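Local coordinates for protein glutathione S-transferase-3 (Necator americanus, PDB 3W8S) that binds glutathione and, as a sigma-class glutathione S-transferase, probably catalyses its conjugation to electrophilic halide substrates, at residues 123-128 with 169-174; 103-108 with 115-120. All blocks are in the same frame, centred on the assembly; numbering follows the deposited sequence.

Overall arrangement
Both contacts lie in the all-helical C-terminal domain, away from the glutathione site, and both use the first turns of helix 117-143. Interaction 2 comes first along the chain and sits at the surface, where residues 115-120 begin that helix and fold back on short helix 103-109. Interaction 1 lies further along the same helix and is more buried, setting 123-128 against the turn that follows helix 155-170. They lie about 11 Å apart, centre to centre, and the stacked rings of Phe105 and Phe125 join them. Neither has a hydrogen bond between its segments: interaction 2 sets two leucines against proline, phenylalanine and valine, whereas interaction 1 brings threonine methyl and hydroxyl groups into the apolar contact.

Interaction 1 of 2, residues 123-128 with 169-174; sequences EVFLPA and KKTPTI. With SO4 (sulfate ion), chain C.
Phe125 and Leu126 of helix 117-143 make a largely buried apolar contact with Thr171, Thr173 and Ile174, in the turn that follows helix 155-170. Phe125 CG stands anti to the backbone N (chi1 180°), and the far edge of its ring meets the turn. Ile174 CD1 lies near the ring plane beside that edge, 3.8 Å from Phe125 CZ, and the two side chains cross at about a right angle. Thr171 CG2 comes to the same edge, 4.1 Å from Phe125 CE2. The methyl of Thr171 also serves Leu126: the two side chains meet tip to tip, with Leu126 CD2 3.7 Å from Thr171 CG2. The other branch of the leucine reaches the threonine hydroxyl further on, Leu126 CD1 lying 4.0 Å from Thr173 OG1, again with the side chains at roughly a right angle.

The segment 171-174 is a type I beta turn, closed by a bond from Ile174 N to Thr171 O of 3.1 Å; it thus presents Thr171 and Ile174 together to the phenylalanine. In the helical C-terminal domain of the glutathione transferase fold, this packing joins helix 117-143 to the turn that leaves helix 155-170. The Phe125 ring is enclosed further by Phe105, which stacks on it, by Phe167 edge-to-face, and by Phe98 of helix 82-101. Arg129, on the next turn of the same helix, ties the two backbones by donating to the carbonyls of Leu126 and Ile174. At the other end of 169-174, the extended Lys169 chain reaches a sulfate, probably a component of the crystallisation solution, and Lys169 NZ donates a hydrogen bond to sulfate O3 (2.9 Å); Arg201 also binds that ion, and Glu166 forms a salt bridge with the lysine.

Interaction 2 of 2, residues 103-108 with 115-120; sequences RPFLRV and GDLEKL
The connection between two successive helices of the C-terminal domain brings Pro104, Phe105 and Val108 of the short helix 103-109 against Gly115, Leu117 and Leu120 at the start of helix 117-143. Leu120 and Val108 carry the middle of the contact. Their side chains cross at about a right angle, with Leu120 CD1 3.5 Å from Val108 CG2. The second branch of the same leucine meets the proline, Leu120 CD2 lying 4.0 Å from Pro104 CB, while Leu120 CD1 also comes to 3.7 Å from Pro104 O.

Phe105 CG is anti to the backbone N (chi1 165°), and the ring meets Leu117 obliquely: Phe105 CE1 is 3.6 Å from Leu117 CD1. Leu120 adds its CB, 4.1 Å from Phe105 CD1, and the CA atoms of Phe105 and Leu120 approach to 5.2 Å. Val108 CG1 faces the backbone of Gly115, 3.8 Å from Gly115 O, and CG2 of the same valine comes near Gly115 CA.

Asp116 follows as the N-cap of helix 117-143. Its carboxylate receives the amide of Lys119, with Lys119 N 3.1 Å from Asp116 OD1 and an N-H...O angle of 164°; the donor stands well above the carboxylate plane. Lys119 itself forms a salt bridge with Glu123 one turn on. Helices 82-101 and 103-109 precede helix 117-143 in the chain, and this contact closes the connection from the short helix to the long one within the helical bundle that makes up the C-terminal domain of the glutathione transferase fold.

Interaction 1 of 2, residues 123-128 with 169-174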
ATOM      1  N   GLU A 123     -11.636 -22.153   5.076  1.00 16.55           N
ATOM      2  CA  GLU A 123     -11.547 -21.956   3.633  1.00 18.03           C
ATOM      3  C   GLU A 123     -10.882 -20.675   3.220  1.00 16.98           C
ATOM      4  O   GLU A 123     -10.380 -20.593   2.135  1.00 18.54           O
ATOM      5  CB  GLU A 123     -12.946 -21.950   2.983  1.00 21.73           C
ATOM      6  CG  GLU A 123     -13.658 -23.262   3.157  1.00 27.27           C
ATOM      7  CD  GLU A 123     -14.977 -23.367   2.368  1.00 32.99           C
ATOM      8  OE1 GLU A 123     -15.340 -22.477   1.566  1.00 30.95           O
ATOM      9  OE2 GLU A 123     -15.618 -24.421   2.527  1.00 40.76           O
ATOM     10  N   VAL A 124     -10.959 -19.649   4.039  1.00 15.35           N
ATOM     11  CA  VAL A 124     -10.430 -18.338   3.634  1.00 14.90           C
ATOM     12  C   VAL A 124      -9.189 -17.994   4.497  1.00 13.10           C
ATOM     13  O   VAL A 124      -8.102 -17.755   3.963  1.00 13.92           O
ATOM     14  CB  VAL A 124     -11.482 -17.198   3.721  1.00 15.64           C
ATOM     15  CG1 VAL A 124     -10.842 -15.825   3.401  1.00 17.28           C
ATOM     16  CG2 VAL A 124     -12.618 -17.453   2.707  1.00 17.49           C
ATOM     17  N   PHE A 125      -9.338 -17.971   5.802  1.00 12.61           N
ATOM     18  CA  PHE A 125      -8.270 -17.489   6.613  1.00 12.58           C
ATOM     19  C   PHE A 125      -7.008 -18.385   6.594  1.00 12.45           C
ATOM     20  O   PHE A 125      -5.864 -17.940   6.331  1.00 10.15           O
ATOM     21  CB  PHE A 125      -8.746 -17.286   8.056  1.00 13.89           C
ATOM     22  CG  PHE A 125      -7.650 -16.787   8.953  1.00 14.88           C
ATOM     23  CD1 PHE A 125      -7.133 -15.478   8.802  1.00 14.13           C
ATOM     24  CD2 PHE A 125      -7.068 -17.601   9.885  1.00 19.43           C
ATOM     25  CE1 PHE A 125      -6.077 -14.975   9.587  1.00 14.43           C
ATOM     26  CE2 PHE A 125      -5.985 -17.114  10.678  1.00 18.77           C
ATOM     27  CZ  PHE A 125      -5.498 -15.786  10.529  1.00 17.00           C
ATOM     28  N   LEU A 126      -7.173 -19.658   6.958  1.00 11.79           N
ATOM     29  CA  LEU A 126      -5.995 -20.496   7.074  1.00 10.96           C
ATOM     30  C   LEU A 126      -5.244 -20.749   5.716  1.00  9.69           C
ATOM     31  O   LEU A 126      -4.041 -20.691   5.686  1.00  9.88           O
ATOM     32  CB  LEU A 126      -6.346 -21.845   7.782  1.00 12.45           C
ATOM     33  CG  LEU A 126      -6.519 -21.644   9.324  1.00 15.32           C
ATOM     34  CD1 LEU A 126      -7.269 -22.836  10.029  1.00 16.52           C
ATOM     35  CD2 LEU A 126      -5.204 -21.260  10.021  1.00 15.50           C
ATOM     36  N   PRO A 127      -5.976 -20.987   4.597  1.00  9.32           N
ATOM     37  CA  PRO A 127      -5.300 -21.049   3.279  1.00  9.57           C
ATOM     38  C   PRO A 127      -4.588 -19.727   2.932  1.00 10.54           C
ATOM     39  O   PRO A 127      -3.524 -19.784   2.356  1.00 10.68           O
ATOM     40  CB  PRO A 127      -6.463 -21.328   2.262  1.00  8.80           C
ATOM     41  CG  PRO A 127      -7.486 -22.109   3.159  1.00  9.67           C
ATOM     42  CD  PRO A 127      -7.415 -21.310   4.493  1.00  9.03           C
ATOM     43  N   ALA A 128      -5.209 -18.568   3.206  1.00  9.63           N
ATOM     44  CA  ALA A 128      -4.503 -17.302   2.939  1.00  9.61           C
ATOM     45  C   ALA A 128      -3.251 -17.189   3.801  1.00  9.69           C
ATOM     46  O   ALA A 128      -2.247 -16.772   3.250  1.00  9.92           O
ATOM     47  CB  ALA A 128      -5.418 -16.082   3.188  1.00  8.12           C
ATOM     48  N   LYS A 169      -4.737 -16.127  19.228  1.00 24.99           N
ATOM     49  CA  LYS A 169      -5.587 -16.199  20.424  1.00 28.92           C
ATOM     50  C   LYS A 169      -6.810 -17.073  20.199  1.00 28.67           C
ATOM     51  O   LYS A 169      -7.113 -17.894  21.030  1.00 30.54           O
ATOM     52  CB  LYS A 169      -5.972 -14.813  20.937  1.00 28.98           C
ATOM     53  CG  LYS A 169      -4.806 -14.124  21.663  1.00 29.53           C
ATOM     54  CD  LYS A 169      -5.104 -12.624  21.703  1.00 35.69           C
ATOM     55  CE  LYS A 169      -4.269 -11.825  22.724  1.00 35.92           C
ATOM     56  NZ  LYS A 169      -4.725 -10.363  22.591  1.00 36.15           N
ATOM     57  N   LYS A 170      -7.480 -16.937  19.068  1.00 31.36           N
ATOM     58  CA  LYS A 170      -8.645 -17.797  18.794  1.00 30.94           C
ATOM     59  C   LYS A 170      -8.426 -18.855  17.693  1.00 30.96           C
ATOM     60  O   LYS A 170      -9.255 -19.764  17.537  1.00 30.20           O
ATOM     61  CB  LYS A 170      -9.860 -16.942  18.484  1.00 35.33           C
ATOM     62  CG  LYS A 170     -10.470 -16.343  19.749  1.00 43.51           C
ATOM     63  CD  LYS A 170     -11.758 -15.586  19.445  1.00 49.31           C
ATOM     64  CE  LYS A 170     -12.375 -15.086  20.745  1.00 56.27           C
ATOM     65  NZ  LYS A 170     -13.683 -14.417  20.498  1.00 61.18           N
ATOM     66  N   THR A 171      -7.342 -18.733  16.923  1.00 24.36           N
ATOM     67  CA  THR A 171      -7.024 -19.721  15.873  1.00 22.21           C
ATOM     68  C   THR A 171      -5.828 -20.500  16.376  1.00 23.52           C
ATOM     69  O   THR A 171      -4.658 -20.139  16.062  1.00 21.58           O
ATOM     70  CB  THR A 171      -6.734 -19.056  14.505  1.00 20.16           C
ATOM     71  OG1 THR A 171      -7.840 -18.230  14.164  1.00 19.30           O
ATOM     72  CG2 THR A 171      -6.558 -20.146  13.326  1.00 17.19           C
ATOM     73  N   PRO A 172      -6.081 -21.591  17.131  1.00 25.90           N
ATOM     74  CA  PRO A 172      -4.994 -22.266  17.854  1.00 28.53           C
ATOM     75  C   PRO A 172      -3.941 -22.887  16.923  1.00 26.10           C
ATOM     76  O   PRO A 172      -2.793 -23.068  17.304  1.00 27.94           O
ATOM     77  CB  PRO A 172      -5.715 -23.379  18.653  1.00 32.78           C
ATOM     78  CG  PRO A 172      -7.202 -23.089  18.561  1.00 40.65           C
ATOM     79  CD  PRO A 172      -7.363 -22.340  17.245  1.00 40.56           C
ATOM     80  N   THR A 173      -4.328 -23.232  15.710  1.00 23.09           N
ATOM     81  CA  THR A 173      -3.425 -23.974  14.861  1.00 21.90           C
ATOM     82  C   THR A 173      -2.645 -23.008  13.954  1.00 19.33           C
ATOM     83  O   THR A 173      -1.996 -23.429  12.991  1.00 17.79           O
ATOM     84  CB  THR A 173      -4.252 -24.914  13.991  1.00 23.85           C
ATOM     85  OG1 THR A 173      -5.144 -24.109  13.200  1.00 22.09           O
ATOM     86  CG2 THR A 173      -5.087 -25.893  14.905  1.00 23.76           C
ATOM     87  N   ILE A 174      -2.703 -21.697  14.248  1.00 17.03           N
ATOM     88  CA  ILE A 174      -2.197 -20.741  13.235  1.00 16.07           C
ATOM     89  C   ILE A 174      -0.695 -20.961  12.957  1.00 14.25           C
ATOM     90  O   ILE A 174      -0.231 -20.788  11.829  1.00 14.44           O
ATOM     91  CB  ILE A 174      -2.449 -19.252  13.630  1.00 17.51           C
ATOM     92  CG1 ILE A 174      -2.254 -18.418  12.373  1.00 16.51           C
ATOM     93  CG2 ILE A 174      -1.509 -18.850  14.783  1.00 15.96           C
ATOM     94  CD1 ILE A 174      -2.539 -16.976  12.606  1.00 16.17           C
TER
HETATM   95  S   SO4 C 302      -4.298  -7.287  24.978  1.00 35.39           S
HETATM   96  O1  SO4 C 302      -3.874  -5.873  24.981  1.00 30.98           O
HETATM   97  O2  SO4 C 302      -5.726  -7.327  24.638  1.00 37.34           O
HETATM   98  O3  SO4 C 302      -3.517  -8.122  23.986  1.00 34.14           O
HETATM   99  O4  SO4 C 302      -4.119  -7.825  26.339  1.00 43.89           O

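Interaction 2 of 2, residues 103-108 with 115-120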
ATOM      1  N   ARG A 103     -10.607 -10.569   4.131  1.00 17.38           N
ATOM      2  CA  ARG A 103     -11.738  -9.693   4.424  1.00 21.50           C
ATOM      3  C   ARG A 103     -13.036 -10.449   4.776  1.00 21.06           C
ATOM      4  O   ARG A 103     -13.626 -10.133   5.797  1.00 23.31           O
ATOM      5  CB  ARG A 103     -12.037  -8.787   3.222  1.00 24.71           C
ATOM      6  CG  ARG A 103     -13.074  -7.729   3.558  1.00 35.75           C
ATOM      7  CD  ARG A 103     -13.264  -6.729   2.430  1.00 40.99           C
ATOM      8  NE  ARG A 103     -14.040  -5.602   2.935  1.00 54.08           N
ATOM      9  CZ  ARG A 103     -15.362  -5.498   2.822  1.00 54.68           C
ATOM     10  NH1 ARG A 103     -16.057  -6.453   2.212  1.00 51.91           N
ATOM     11  NH2 ARG A 103     -15.984  -4.440   3.315  1.00 58.93           N
ATOM     12  N   PRO A 104     -13.478 -11.426   3.939  1.00 23.21           N
ATOM     13  CA  PRO A 104     -14.725 -12.143   4.204  1.00 23.89           C
ATOM     14  C   PRO A 104     -14.700 -12.799   5.596  1.00 24.11           C
ATOM     15  O   PRO A 104     -15.727 -12.792   6.302  1.00 24.62           O
ATOM     16  CB  PRO A 104     -14.739 -13.257   3.130  1.00 23.75           C
ATOM     17  CG  PRO A 104     -13.958 -12.692   2.006  1.00 24.88           C
ATOM     18  CD  PRO A 104     -12.827 -11.957   2.713  1.00 23.40           C
ATOM     19  N   PHE A 105     -13.541 -13.332   5.991  1.00 20.79           N
ATOM     20  CA  PHE A 105     -13.370 -13.904   7.314  1.00 19.71           C
ATOM     21  C   PHE A 105     -13.416 -12.810   8.338  1.00 21.94           C
ATOM     22  O   PHE A 105     -14.112 -12.939   9.393  1.00 19.04           O
ATOM     23  CB  PHE A 105     -12.052 -14.710   7.432  1.00 17.70           C
ATOM     24  CG  PHE A 105     -11.629 -15.040   8.841  1.00 16.38           C
ATOM     25  CD1 PHE A 105     -12.212 -16.122   9.544  1.00 17.37           C
ATOM     26  CD2 PHE A 105     -10.620 -14.373   9.413  1.00 14.76           C
ATOM     27  CE1 PHE A 105     -11.811 -16.455  10.817  1.00 18.20           C
ATOM     28  CE2 PHE A 105     -10.184 -14.683  10.701  1.00 17.96           C
ATOM     29  CZ  PHE A 105     -10.782 -15.730  11.424  1.00 18.85           C
ATOM     30  N   LEU A 106     -12.673 -11.737   8.082  1.00 20.34           N
ATOM     31  CA  LEU A 106     -12.603 -10.711   9.150  1.00 21.14           C
ATOM     32  C   LEU A 106     -13.972  -9.998   9.406  1.00 20.98           C
ATOM     33  O   LEU A 106     -14.279  -9.630  10.515  1.00 21.45           O
ATOM     34  CB  LEU A 106     -11.485  -9.707   8.861  1.00 21.30           C
ATOM     35  CG  LEU A 106     -10.034 -10.166   8.950  1.00 18.80           C
ATOM     36  CD1 LEU A 106      -9.151  -9.106   8.309  1.00 21.46           C
ATOM     37  CD2 LEU A 106      -9.598 -10.378  10.377  1.00 19.30           C
ATOM     38  N   ARG A 107     -14.775  -9.790   8.371  1.00 22.01           N
ATOM     39  CA  ARG A 107     -16.080  -9.158   8.507  1.00 24.49           C
ATOM     40  C   ARG A 107     -17.038  -9.965   9.426  1.00 25.19           C
ATOM     41  O   ARG A 107     -17.832  -9.403  10.213  1.00 24.42           O
ATOM     42  CB  ARG A 107     -16.738  -9.050   7.125  1.00 30.30           C
ATOM     43  CG  ARG A 107     -16.263  -7.875   6.303  1.00 40.80           C
ATOM     44  CD  ARG A 107     -17.075  -7.798   5.004  1.00 54.78           C
ATOM     45  NE  ARG A 107     -18.426  -7.221   5.161  1.00 60.98           N
ATOM     46  CZ  ARG A 107     -18.673  -5.973   5.573  1.00 63.18           C
ATOM     47  NH1 ARG A 107     -17.673  -5.169   5.910  1.00 63.91           N
ATOM     48  NH2 ARG A 107     -19.923  -5.533   5.678  1.00 60.57           N
ATOM     49  N   VAL A 108     -16.997 -11.277   9.307  1.00 23.03           N
ATOM     50  CA  VAL A 108     -17.824 -12.135  10.158  1.00 23.45           C
ATOM     51  C   VAL A 108     -17.223 -12.186  11.565  1.00 27.39           C
ATOM     52  O   VAL A 108     -17.941 -11.960  12.545  1.00 26.92           O
ATOM     53  CB  VAL A 108     -17.975 -13.511   9.517  1.00 23.26           C
ATOM     54  CG1 VAL A 108     -18.728 -14.508  10.436  1.00 24.64           C
ATOM     55  CG2 VAL A 108     -18.666 -13.308   8.180  1.00 23.08           C
ATOM     56  N   GLY A 115     -22.345 -15.082   8.931  1.00 31.29           N
ATOM     57  CA  GLY A 115     -21.744 -16.058   8.039  1.00 32.72           C
ATOM     58  C   GLY A 115     -21.271 -17.164   8.916  1.00 33.76           C
ATOM     59  O   GLY A 115     -21.452 -17.093  10.142  1.00 31.03           O
ATOM     60  N   ASP A 116     -20.645 -18.168   8.288  1.00 29.05           N
ATOM     61  CA  ASP A 116     -20.180 -19.360   8.983  1.00 27.34           C
ATOM     62  C   ASP A 116     -18.696 -19.175   9.350  1.00 27.27           C
ATOM     63  O   ASP A 116     -17.781 -19.308   8.480  1.00 22.11           O
ATOM     64  CB  ASP A 116     -20.395 -20.559   8.036  1.00 27.62           C
ATOM     65  CG  ASP A 116     -20.056 -21.866   8.662  1.00 30.55           C
ATOM     66  OD1 ASP A 116     -19.267 -21.924   9.642  1.00 33.28           O
ATOM     67  OD2 ASP A 116     -20.604 -22.869   8.147  1.00 35.96           O
ATOM     68  N   LEU A 117     -18.459 -18.861  10.617  1.00 24.40           N
ATOM     69  CA  LEU A 117     -17.156 -18.469  11.051  1.00 24.45           C
ATOM     70  C   LEU A 117     -16.147 -19.613  10.876  1.00 26.20           C
ATOM     71  O   LEU A 117     -15.035 -19.386  10.367  1.00 22.90           O
ATOM     72  CB  LEU A 117     -17.122 -17.915  12.475  1.00 25.30           C
ATOM     73  CG  LEU A 117     -15.736 -17.409  12.854  1.00 27.07           C
ATOM     74  CD1 LEU A 117     -15.246 -16.266  11.903  1.00 28.04           C
ATOM     75  CD2 LEU A 117     -15.695 -16.989  14.311  1.00 30.43           C
ATOM     76  N   GLU A 118     -16.516 -20.820  11.298  1.00 24.19           N
ATOM     77  CA  GLU A 118     -15.605 -21.940  11.178  1.00 24.14           C
ATOM     78  C   GLU A 118     -15.267 -22.249   9.727  1.00 22.25           C
ATOM     79  O   GLU A 118     -14.099 -22.557   9.417  1.00 21.40           O
ATOM     80  CB  GLU A 118     -16.091 -23.194  11.955  1.00 27.83           C
ATOM     81  CG  GLU A 118     -14.957 -24.191  12.128  1.00 32.56           C
ATOM     82  CD  GLU A 118     -15.343 -25.480  12.854  1.00 38.73           C
ATOM     83  OE1 GLU A 118     -16.392 -25.533  13.485  1.00 44.76           O
ATOM     84  OE2 GLU A 118     -14.563 -26.441  12.807  1.00 43.59           O
ATOM     85  N   LYS A 119     -16.263 -22.165   8.834  1.00 20.81           N
ATOM     86  CA  LYS A 119     -16.044 -22.443   7.410  1.00 23.60           C
ATOM     87  C   LYS A 119     -15.067 -21.397   6.785  1.00 23.31           C
ATOM     88  O   LYS A 119     -14.160 -21.755   6.048  1.00 21.25           O
ATOM     89  CB  LYS A 119     -17.367 -22.416   6.654  1.00 25.00           C
ATOM     90  CG  LYS A 119     -17.282 -22.707   5.164  1.00 32.42           C
ATOM     91  CD  LYS A 119     -18.665 -23.122   4.673  1.00 35.00           C
ATOM     92  CE  LYS A 119     -18.932 -22.696   3.246  1.00 39.77           C
ATOM     93  NZ  LYS A 119     -18.533 -23.833   2.374  1.00 48.80           N
ATOM     94  N   LEU A 120     -15.309 -20.121   7.075  1.00 19.13           N
ATOM     95  CA  LEU A 120     -14.452 -18.997   6.652  1.00 19.65           C
ATOM     96  C   LEU A 120     -13.029 -19.131   7.169  1.00 16.52           C
ATOM     97  O   LEU A 120     -12.073 -18.896   6.438  1.00 16.31           O
ATOM     98  CB  LEU A 120     -15.067 -17.648   7.108  1.00 18.08           C
ATOM     99  CG  LEU A 120     -16.223 -17.233   6.204  1.00 21.56           C
ATOM    100  CD1 LEU A 120     -17.102 -16.176   6.894  1.00 22.83           C
ATOM    101  CD2 LEU A 120     -15.761 -16.754   4.835  1.00 21.36           C
TER